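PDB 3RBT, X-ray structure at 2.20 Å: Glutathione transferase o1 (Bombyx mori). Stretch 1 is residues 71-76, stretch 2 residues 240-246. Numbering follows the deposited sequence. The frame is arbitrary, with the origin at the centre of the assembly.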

# COMPACT_ATOMS: atom_id res chain seq x y z
N PRO A 71 12.10 -6.06 14.63
CA PRO A 71 11.60 -7.21 15.40
C PRO A 71 10.65 -8.13 14.62
O PRO A 71 10.60 -9.32 14.91
CB PRO A 71 10.89 -6.56 16.60
CG PRO A 71 10.55 -5.20 16.17
CD PRO A 71 11.55 -4.78 15.13
N ARG A 72 9.95 -7.57 13.64
CA ARG A 72 9.08 -8.36 12.75
C ARG A 72 9.84 -8.98 11.57
O ARG A 72 9.26 -9.68 10.74
CB ARG A 72 7.90 -7.49 12.28
CG ARG A 72 6.80 -7.29 13.35
CD ARG A 72 6.11 -5.93 13.23
NE ARG A 72 5.50 -5.70 11.91
CZ ARG A 72 4.20 -5.80 11.65
NH1 ARG A 72 3.34 -6.10 12.61
NH2 ARG A 72 3.75 -5.58 10.41
N LEU A 73 11.14 -8.70 11.50
CA LEU A 73 12.06 -9.28 10.50
C LEU A 73 11.62 -9.05 9.05
O LEU A 73 11.66 -9.96 8.21
CB LEU A 73 12.32 -10.77 10.80
CG LEU A 73 13.15 -11.03 12.06
CD1 LEU A 73 13.18 -12.50 12.42
CD2 LEU A 73 14.57 -10.52 11.87
N LYS A 74 11.21 -7.82 8.76
CA LYS A 74 10.77 -7.45 7.42
C LYS A 74 11.96 -7.35 6.50
O LYS A 74 13.07 -6.99 6.93
CB LYS A 74 9.99 -6.13 7.46
CG LYS A 74 8.94 -6.08 8.56
CD LYS A 74 7.89 -5.03 8.31
CE LYS A 74 6.65 -5.66 7.68
NZ LYS A 74 5.52 -4.70 7.65
N ILE A 75 11.74 -7.70 5.23
CA ILE A 75 12.80 -7.66 4.22
C ILE A 75 12.27 -7.13 2.89
O ILE A 75 11.09 -7.33 2.58
CB ILE A 75 13.50 -9.05 3.99
CG1 ILE A 75 12.49 -10.11 3.52
CG2 ILE A 75 14.29 -9.49 5.26
CD1 ILE A 75 13.15 -11.40 3.07
N PRO A 76 13.12 -6.43 2.12
CA PRO A 76 14.49 -6.04 2.49
C PRO A 76 14.45 -4.84 3.42
O PRO A 76 13.37 -4.35 3.75
CB PRO A 76 15.10 -5.65 1.15
CG PRO A 76 13.94 -5.04 0.42
CD PRO A 76 12.78 -5.95 0.77
N HIS A 240 10.88 -20.37 1.55
CA HIS A 240 11.16 -20.03 2.95
C HIS A 240 11.67 -18.60 3.15
O HIS A 240 11.39 -17.95 4.17
CB HIS A 240 12.11 -21.05 3.57
CG HIS A 240 11.47 -22.38 3.82
ND1 HIS A 240 11.99 -23.56 3.32
CD2 HIS A 240 10.35 -22.72 4.49
CE1 HIS A 240 11.22 -24.57 3.69
NE2 HIS A 240 10.21 -24.08 4.40
N SER A 241 12.39 -18.11 2.15
CA SER A 241 13.01 -16.81 2.19
C SER A 241 12.53 -15.87 1.06
O SER A 241 13.18 -14.88 0.73
CB SER A 241 14.54 -17.01 2.23
OG SER A 241 15.20 -16.33 1.19
N MET A 242 11.36 -16.19 0.50
CA MET A 242 10.77 -15.49 -0.65
C MET A 242 9.78 -14.35 -0.28
O MET A 242 9.51 -13.48 -1.10
CB MET A 242 10.07 -16.52 -1.54
CG MET A 242 9.63 -16.04 -2.92
SD MET A 242 8.85 -17.37 -3.88
CE MET A 242 8.06 -16.40 -5.16
N GLY A 243 9.25 -14.36 0.95
CA GLY A 243 8.25 -13.38 1.38
C GLY A 243 8.78 -11.99 1.71
O GLY A 243 9.96 -11.70 1.52
N TYR A 244 7.90 -11.12 2.21
CA TYR A 244 8.31 -9.78 2.64
C TYR A 244 8.73 -9.75 4.13
O TYR A 244 9.04 -8.71 4.69
CB TYR A 244 7.22 -8.74 2.33
CG TYR A 244 5.85 -9.05 2.91
CD1 TYR A 244 5.52 -8.66 4.21
CD2 TYR A 244 4.89 -9.72 2.16
CE1 TYR A 244 4.27 -8.93 4.75
CE2 TYR A 244 3.63 -10.02 2.69
CZ TYR A 244 3.32 -9.62 3.99
OH TYR A 244 2.09 -9.89 4.52
N TYR A 245 8.73 -10.93 4.74
CA TYR A 245 9.27 -11.11 6.09
C TYR A 245 9.95 -12.47 6.18
O TYR A 245 9.65 -13.38 5.40
CB TYR A 245 8.19 -10.97 7.17
CG TYR A 245 6.99 -11.89 6.98
CD1 TYR A 245 5.97 -11.54 6.10
CD2 TYR A 245 6.88 -13.09 7.69
CE1 TYR A 245 4.86 -12.37 5.91
CE2 TYR A 245 5.77 -13.93 7.51
CZ TYR A 245 4.77 -13.56 6.61
OH TYR A 245 3.66 -14.36 6.41
N LEU A 246 10.88 -12.59 7.12
CA LEU A 246 11.54 -13.86 7.38
C LEU A 246 10.90 -14.55 8.57
O LEU A 246 10.16 -13.93 9.35
CB LEU A 246 13.04 -13.65 7.62
CG LEU A 246 13.86 -13.19 6.41
CD1 LEU A 246 15.30 -12.88 6.84
CD2 LEU A 246 13.84 -14.23 5.29
OXT LEU A 246 11.09 -15.75 8.78

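The C-terminal residues of the chain lie against residues 71-76 through a short stretch of paired backbone, although neither segment forms a regular helix or strand. A single beta bridge joins Lys74 to Tyr245; Lys74 CA and Tyr245 CA stand 4.2 Å apart. Two hydrogen bonds frame it. The amide of Ile75 donates to the carbonyl of Tyr244 (Ile75 N to Tyr244 O, 2.9 Å), and the amide of Leu246 donates to the carbonyl of Leu73 (Leu246 N to Leu73 O, 3.0 Å). With angles at hydrogen of 172° and 163°, both are nearly straight. The close approach of the bridged residues also brings their CA hydrogens near the same two acceptors, though at bent angles of 133° and 132°: Lys74 CA lies 3.5 Å from Tyr244 O, and Tyr245 CA lies 3.4 Å from Leu73 O. Each carbonyl thus receives one N-H bond and one longer CA-H contact.

The pairing is brief, and the torsions change around it. Lys74 and Ile75 are extended, as is Tyr245, but Leu73 before them has positive phi and psi (56/45) and Tyr244 has a phi/psi of -90/3. A cis peptide bond precedes Pro76, whose ring nitrogen has no amide hydrogen to donate, and its CA-to-CB bond points away from the C-terminal segment.

Ile75 supplies the most extensive side-chain contact. Its CA-to-CB bond runs sideways, yet the end of the chain comes nearer to the other stretch. With chi1 at p and chi2 at t, the CG1 arm reaches into the bend of the C-terminal segment, placing Ile75 CG1 4.0 Å from Tyr245 N and Ile75 CD1 3.6 Å from Gly243 O. The same methyl, Ile75 CD1, packs 3.7 Å from Leu246 CD2, an apolar contact beside the polar backbone pairing. The contact with Gly243 is to its carbonyl oxygen; the residue has no side chain.

Leu246 adopts the common m,t leucine rotamer, which places CD2 within reach of Ile75. Leu73 has the same m,t conformation, but its meeting with Leu246 is looser: the nearest side-chain atoms, Leu73 CB and Leu246 CB, are 4.4 Å apart. Its CA-to-CB bond points toward the C-terminal segment, while its carbonyl accepts the Leu246 amide, so this residue contributes both backbone polarity and apolar surface.

The two tyrosines both have chi1 at p, and their chi2 values, 86° and -82°, turn each ring plane roughly perpendicular to the plane through its CA, CB and CG, the usual choice for an aromatic side chain. Neither ring forms a stack with the other stretch. The CA-to-CB bond of Tyr244 points away, and the side chain of Tyr245 starts sideways before its end leads away; contact is therefore made near the backbone, including Tyr245 CB at 3.9 Å from Arg72 O. The CA-to-CB bond of Lys74 points sideways. Its chi1 and chi2 are m and t, chi3 lies between wells at 97°, and NZ is hydrogen-bonded elsewhere in the structure. The bridge itself is made by backbone atoms, with aliphatic packing alongside it.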